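Local coordinates for protein L-ribose isomerase (Geodermatophilus obscurus DSM 43160, PDB 5AVP) that probably interconverts L-ribose and its ketose L-ribulose as a manganese-containing sugar isomerase of the cupin type, at residues P119-E133 with H203-S216. Numbering follows the deposited sequence.
With MN (manganese (II) ion), chain E.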
loop_
_atom_site.group_PDB
_atom_site.type_symbol
_atom_site.label_atom_id
_atom_site.label_comp_id
_atom_site.label_asym_id
_atom_site.label_seq_id
_atom_site.Cartn_x
_atom_site.Cartn_y
_atom_site.Cartn_z
ATOM N N PRO A 119 9.263 6.643 -17.434
ATOM C CA PRO A 119 10.493 7.437 -17.475
ATOM C C PRO A 119 10.771 8.135 -18.801
ATOM O O PRO A 119 10.775 7.502 -19.859
ATOM C CB PRO A 119 11.584 6.417 -17.109
ATOM C CG PRO A 119 10.860 5.356 -16.355
ATOM C CD PRO A 119 9.588 5.229 -17.164
ATOM N N GLY A 120 10.998 9.446 -18.732
ATOM C CA GLY A 120 11.291 10.219 -19.920
ATOM C C GLY A 120 10.090 10.711 -20.691
ATOM O O GLY A 120 10.200 11.632 -21.500
ATOM N N LYS A 121 8.934 10.113 -20.446
ATOM C CA LYS A 121 7.713 10.504 -21.148
ATOM C C LYS A 121 7.066 11.796 -20.600
ATOM O O LYS A 121 7.268 12.152 -19.437
ATOM C CB LYS A 121 6.722 9.328 -21.107
ATOM C CG LYS A 121 6.788 8.407 -22.335
ATOM C CD LYS A 121 8.180 7.812 -22.581
ATOM C CE LYS A 121 8.195 6.950 -23.841
ATOM N NZ LYS A 121 9.477 6.227 -24.095
ATOM N N PHE A 122 6.295 12.491 -21.439
ATOM C CA PHE A 122 5.643 13.729 -21.032
ATOM C C PHE A 122 4.141 13.733 -21.226
ATOM O O PHE A 122 3.573 12.849 -21.850
ATOM C CB PHE A 122 6.147 14.926 -21.844
ATOM C CG PHE A 122 7.604 15.241 -21.677
ATOM C CD1 PHE A 122 8.577 14.436 -22.254
ATOM C CD2 PHE A 122 7.999 16.406 -21.017
ATOM C CE1 PHE A 122 9.924 14.795 -22.179
ATOM C CE2 PHE A 122 9.332 16.770 -20.937
ATOM C CZ PHE A 122 10.301 15.971 -21.517
ATOM N N CYS A 123 3.526 14.773 -20.671
ATOM C CA CYS A 123 2.106 15.075 -20.808
ATOM C C CYS A 123 2.303 16.468 -21.401
ATOM O O CYS A 123 2.548 17.417 -20.672
ATOM C CB CYS A 123 1.400 15.188 -19.457
ATOM S SG CYS A 123 -0.255 16.025 -19.556
ATOM N N PRO A 124 2.205 16.594 -22.730
ATOM C CA PRO A 124 2.366 17.799 -23.556
ATOM C C PRO A 124 1.842 19.133 -23.029
ATOM O O PRO A 124 0.815 19.180 -22.338
ATOM C CB PRO A 124 1.657 17.411 -24.842
ATOM C CG PRO A 124 0.571 16.538 -24.346
ATOM C CD PRO A 124 1.362 15.627 -23.449
ATOM N N PRO A 125 2.536 20.241 -23.360
ATOM C CA PRO A 125 2.113 21.568 -22.915
ATOM C C PRO A 125 0.688 21.884 -23.403
ATOM O O PRO A 125 0.370 21.780 -24.595
ATOM C CB PRO A 125 3.167 22.480 -23.524
ATOM C CG PRO A 125 4.362 21.662 -23.418
ATOM C CD PRO A 125 3.882 20.309 -23.938
ATOM N N HIS A 126 -0.161 22.260 -22.453
ATOM C CA HIS A 126 -1.549 22.584 -22.722
ATOM C C HIS A 126 -2.111 23.397 -21.558
ATOM O O HIS A 126 -1.523 23.450 -20.472
ATOM C CB HIS A 126 -2.392 21.311 -22.859
ATOM C CG HIS A 126 -2.643 20.606 -21.552
ATOM N ND1 HIS A 126 -1.747 19.715 -20.990
ATOM C CD2 HIS A 126 -3.669 20.702 -20.673
ATOM C CE1 HIS A 126 -2.212 19.297 -19.827
ATOM N NE2 HIS A 126 -3.376 19.881 -19.611
ATOM N N TYR A 127 -3.259 24.028 -21.799
ATOM C CA TYR A 127 -3.947 24.804 -20.774
ATOM C C TYR A 127 -5.433 24.555 -20.956
ATOM O O TYR A 127 -5.877 24.197 -22.043
ATOM C CB TYR A 127 -3.637 26.303 -20.887
ATOM C CG TYR A 127 -4.320 27.047 -22.020
ATOM C CD1 TYR A 127 -5.681 27.327 -21.976
ATOM C CD2 TYR A 127 -3.597 27.462 -23.143
ATOM C CE1 TYR A 127 -6.306 27.989 -23.013
ATOM C CE2 TYR A 127 -4.213 28.124 -24.184
ATOM C CZ TYR A 127 -5.571 28.383 -24.116
ATOM O OH TYR A 127 -6.203 29.004 -25.174
ATOM N N HIS A 128 -6.194 24.715 -19.883
ATOM C CA HIS A 128 -7.628 24.494 -19.941
ATOM C C HIS A 128 -8.279 25.812 -19.602
ATOM O O HIS A 128 -7.785 26.563 -18.758
ATOM C CB HIS A 128 -8.066 23.454 -18.919
ATOM C CG HIS A 128 -7.199 22.242 -18.881
ATOM N ND1 HIS A 128 -7.393 21.163 -19.713
ATOM C CD2 HIS A 128 -6.123 21.942 -18.118
ATOM C CE1 HIS A 128 -6.475 20.246 -19.465
ATOM N NE2 HIS A 128 -5.689 20.695 -18.500
ATOM N N GLN A 129 -9.395 26.084 -20.256
ATOM C CA GLN A 129 -10.111 27.321 -20.045
ATOM C C GLN A 129 -10.953 27.254 -18.779
ATOM O O GLN A 129 -11.049 28.235 -18.025
ATOM C CB GLN A 129 -11.013 27.590 -21.250
ATOM C CG GLN A 129 -11.577 29.003 -21.315
ATOM C CD GLN A 129 -12.880 29.087 -22.097
ATOM O OE1 GLN A 129 -12.952 28.681 -23.259
ATOM N NE2 GLN A 129 -13.915 29.633 -21.464
ATOM N N ARG A 130 -11.557 26.090 -18.548
ATOM C CA ARG A 130 -12.428 25.893 -17.387
ATOM C C ARG A 130 -11.846 25.072 -16.261
ATOM O O ARG A 130 -12.041 25.390 -15.093
ATOM C CB ARG A 130 -13.737 25.233 -17.797
ATOM C CG ARG A 130 -14.582 26.037 -18.725
ATOM C CD ARG A 130 -15.163 25.139 -19.799
ATOM N NE ARG A 130 -14.483 25.282 -21.083
ATOM C CZ ARG A 130 -14.991 25.918 -22.137
ATOM N NH1 ARG A 130 -14.299 25.997 -23.267
ATOM N NH2 ARG A 130 -16.198 26.468 -22.069
ATOM N N LYS A 131 -11.129 24.018 -16.612
ATOM C CA LYS A 131 -10.575 23.110 -15.620
ATOM C C LYS A 131 -9.411 23.609 -14.767
ATOM O O LYS A 131 -8.468 24.236 -15.258
ATOM C CB LYS A 131 -10.172 21.790 -16.302
ATOM C CG LYS A 131 -9.887 20.675 -15.343
ATOM C CD LYS A 131 -9.620 19.351 -16.041
ATOM C CE LYS A 131 -8.203 19.218 -16.585
ATOM N NZ LYS A 131 -7.729 17.800 -16.506
ATOM N N THR A 132 -9.511 23.326 -13.471
ATOM C CA THR A 132 -8.464 23.638 -12.503
ATOM C C THR A 132 -8.112 22.285 -11.908
ATOM O O THR A 132 -8.992 21.530 -11.461
ATOM C CB THR A 132 -8.927 24.564 -11.381
ATOM O OG1 THR A 132 -8.890 25.923 -11.829
ATOM C CG2 THR A 132 -8.007 24.420 -10.196
ATOM N N GLU A 133 -6.820 21.988 -11.910
ATOM C CA GLU A 133 -6.325 20.706 -11.434
ATOM C C GLU A 133 -5.484 20.755 -10.151
ATOM O O GLU A 133 -4.938 21.796 -9.783
ATOM C CB GLU A 133 -5.469 20.061 -12.537
ATOM C CG GLU A 133 -5.953 20.306 -13.964
ATOM C CD GLU A 133 -5.003 19.743 -15.028
ATOM O OE1 GLU A 133 -3.780 19.736 -14.811
ATOM O OE2 GLU A 133 -5.477 19.326 -16.103
ATOM N N HIS A 203 -4.203 26.292 -11.586
ATOM C CA HIS A 203 -5.360 27.069 -12.030
ATOM C C HIS A 203 -5.613 26.996 -13.514
ATOM O O HIS A 203 -4.687 26.936 -14.307
ATOM C CB HIS A 203 -5.180 28.534 -11.678
ATOM C CG HIS A 203 -5.064 28.781 -10.218
ATOM N ND1 HIS A 203 -6.119 28.589 -9.353
ATOM C CD2 HIS A 203 -4.010 29.162 -9.458
ATOM C CE1 HIS A 203 -5.717 28.839 -8.120
ATOM N NE2 HIS A 203 -4.442 29.189 -8.156
ATOM N N ARG A 204 -6.884 27.020 -13.884
ATOM C CA ARG A 204 -7.268 27.016 -15.282
ATOM C C ARG A 204 -6.552 28.200 -15.965
ATOM O O ARG A 204 -6.024 29.092 -15.297
ATOM C CB ARG A 204 -8.771 27.190 -15.377
ATOM C CG ARG A 204 -9.300 28.363 -14.554
ATOM C CD ARG A 204 -10.791 28.587 -14.817
ATOM N NE ARG A 204 -11.649 27.678 -14.066
ATOM C CZ ARG A 204 -11.964 27.873 -12.801
ATOM N NH1 ARG A 204 -11.488 28.944 -12.182
ATOM N NH2 ARG A 204 -12.739 27.007 -12.163
ATOM N N LYS A 205 -6.526 28.206 -17.291
ATOM C CA LYS A 205 -5.866 29.277 -18.030
ATOM C C LYS A 205 -4.346 29.294 -17.864
ATOM O O LYS A 205 -3.686 30.240 -18.294
ATOM C CB LYS A 205 -6.406 30.650 -17.621
ATOM C CG LYS A 205 -7.472 31.240 -18.519
ATOM C CD LYS A 205 -8.818 30.576 -18.288
ATOM C CE LYS A 205 -9.954 31.544 -18.618
ATOM N NZ LYS A 205 -11.269 31.069 -18.107
ATOM N N HIS A 206 -3.785 28.267 -17.238
ATOM C CA HIS A 206 -2.337 28.213 -17.078
ATOM C C HIS A 206 -1.726 27.092 -17.906
ATOM O O HIS A 206 -2.223 25.960 -17.895
ATOM C CB HIS A 206 -1.981 28.026 -15.613
ATOM C CG HIS A 206 -2.121 29.270 -14.807
ATOM N ND1 HIS A 206 -1.216 30.307 -14.884
ATOM C CD2 HIS A 206 -3.072 29.659 -13.928
ATOM C CE1 HIS A 206 -1.606 31.282 -14.084
ATOM N NE2 HIS A 206 -2.729 30.915 -13.492
ATOM N N LEU A 207 -0.658 27.412 -18.632
ATOM C CA LEU A 207 0.025 26.422 -19.456
ATOM C C LEU A 207 0.817 25.466 -18.576
ATOM O O LEU A 207 1.708 25.891 -17.837
ATOM C CB LEU A 207 0.991 27.092 -20.439
ATOM C CG LEU A 207 0.418 27.739 -21.702
ATOM C CD1 LEU A 207 1.535 28.449 -22.470
ATOM C CD2 LEU A 207 -0.248 26.666 -22.556
ATOM N N HIS A 208 0.494 24.175 -18.647
ATOM C CA HIS A 208 1.225 23.205 -17.855
ATOM C C HIS A 208 1.644 21.990 -18.663
ATOM O O HIS A 208 1.249 21.823 -19.822
ATOM C CB HIS A 208 0.433 22.771 -16.603
ATOM C CG HIS A 208 -0.839 22.022 -16.891
ATOM N ND1 HIS A 208 -2.029 22.653 -17.191
ATOM C CD2 HIS A 208 -1.121 20.697 -16.845
ATOM C CE1 HIS A 208 -2.988 21.750 -17.305
ATOM N NE2 HIS A 208 -2.464 20.557 -17.099
ATOM N N ALA A 209 2.463 21.159 -18.028
ATOM C CA ALA A 209 2.992 19.947 -18.625
ATOM C C ALA A 209 3.968 19.356 -17.613
ATOM O O ALA A 209 4.729 20.082 -16.981
ATOM C CB ALA A 209 3.727 20.272 -19.938
ATOM N N PHE A 210 3.937 18.036 -17.456
ATOM C CA PHE A 210 4.822 17.353 -16.535
ATOM C C PHE A 210 5.439 16.136 -17.184
ATOM O O PHE A 210 5.004 15.691 -18.243
ATOM C CB PHE A 210 4.046 16.914 -15.308
ATOM C CG PHE A 210 2.857 16.062 -15.625
ATOM C CD1 PHE A 210 3.018 14.753 -16.066
ATOM C CD2 PHE A 210 1.570 16.575 -15.496
ATOM C CE1 PHE A 210 1.918 13.967 -16.374
ATOM C CE2 PHE A 210 0.453 15.796 -15.800
ATOM C CZ PHE A 210 0.627 14.492 -16.240
ATOM N N ARG A 211 6.453 15.588 -16.531
ATOM C CA ARG A 211 7.111 14.407 -17.042
ATOM C C ARG A 211 7.674 13.557 -15.896
ATOM O O ARG A 211 7.826 14.019 -14.769
ATOM C CB ARG A 211 8.250 14.810 -17.988
ATOM C CG ARG A 211 9.517 15.248 -17.271
ATOM C CD ARG A 211 10.788 14.720 -17.978
ATOM N NE ARG A 211 11.969 14.834 -17.118
ATOM C CZ ARG A 211 13.217 14.584 -17.503
ATOM N NH1 ARG A 211 13.469 14.201 -18.749
ATOM N NH2 ARG A 211 14.212 14.716 -16.638
ATOM N N CYS A 212 7.964 12.305 -16.203
ATOM C CA CYS A 212 8.560 11.420 -15.243
ATOM C C CYS A 212 10.057 11.504 -15.575
ATOM O O CYS A 212 10.436 11.358 -16.735
ATOM C CB CYS A 212 8.053 10.001 -15.468
ATOM S SG CYS A 212 8.702 8.821 -14.296
ATOM N N PRO A 213 10.919 11.760 -14.576
ATOM C CA PRO A 213 12.363 11.857 -14.786
ATOM C C PRO A 213 12.845 10.704 -15.645
ATOM O O PRO A 213 12.609 9.569 -15.294
ATOM C CB PRO A 213 12.898 11.764 -13.381
ATOM C CG PRO A 213 11.839 12.438 -12.595
ATOM C CD PRO A 213 10.602 11.824 -13.143
ATOM N N ALA A 214 13.528 10.982 -16.749
ATOM C CA ALA A 214 13.981 9.924 -17.644
ATOM C C ALA A 214 14.768 8.789 -16.990
ATOM O O ALA A 214 14.746 7.655 -17.470
ATOM C CB ALA A 214 14.779 10.510 -18.767
ATOM N N ASP A 215 15.446 9.083 -15.887
ATOM C CA ASP A 215 16.236 8.068 -15.207
ATOM C C ASP A 215 15.487 7.461 -14.014
ATOM O O ASP A 215 16.105 6.995 -13.047
ATOM C CB ASP A 215 17.515 8.698 -14.714
ATOM C CG ASP A 215 17.273 9.593 -13.527
ATOM O OD1 ASP A 215 16.392 10.475 -13.633
ATOM O OD2 ASP A 215 17.951 9.403 -12.494
ATOM N N SER A 216 14.159 7.474 -14.082
ATOM C CA SER A 216 13.340 6.938 -13.003
ATOM C C SER A 216 13.412 5.416 -13.003
ATOM O O SER A 216 13.708 4.790 -14.021
ATOM C CB SER A 216 11.892 7.393 -13.163
ATOM O OG SER A 216 11.192 7.266 -11.950
HETATM MN MN MN E . -4.188 19.071 -17.703
#
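Four side-chain atoms grip the manganese ion: His-208 NE2 (2.4 Å) from residues 203-216, and His-126 NE2, His-128 NE2 and Glu-133 OE2 from residues 119-133. His-126 and His-208 are a hydrogen-bonded antiparallel pair: His-208 N gives a nearly straight bond (174°) to His-126 O at 2.8 Å, and His-126 N answers to His-208 O. Paired this way, both imidazoles leave the sheet on the same face; in each, CG lies between the backbone N and the carbonyl carbon, which turns the ring toward the metal, and their planes meet at 65° as they converge on it. The rotation of the His-126 ring is fixed from behind, ND1 donating in the ring plane to Pro-124 O at 2.9 Å; His-128 ND1 has its own hydrogen bond, to Asp-251 O.

Further along, the Phe-210 ring takes Cys-123 CB over one face, 3.4 Å from CE1. On the other side of the strands, Arg-211 CB sits over the Phe-122 ring, its guanidinium carrying on to Glu-143.

At the far end Arg-204 reaches into the 128-132 loop: NE bonds Arg-130 O, Thr-132 OG1 lies over the guanidinium, and NH1 reaches Ala-93 O of a neighbouring subunit. With an alanine here, Arg-130 O would probably be left without this donor and Ala-93 O of the neighbouring subunit without its guanidinium, and the loop between His-128 and Glu-133 could shift more easily. Three histidines and one carboxylate are the classic cupin metal set, consistent with a manganese centre that handles the sugar during isomerisation.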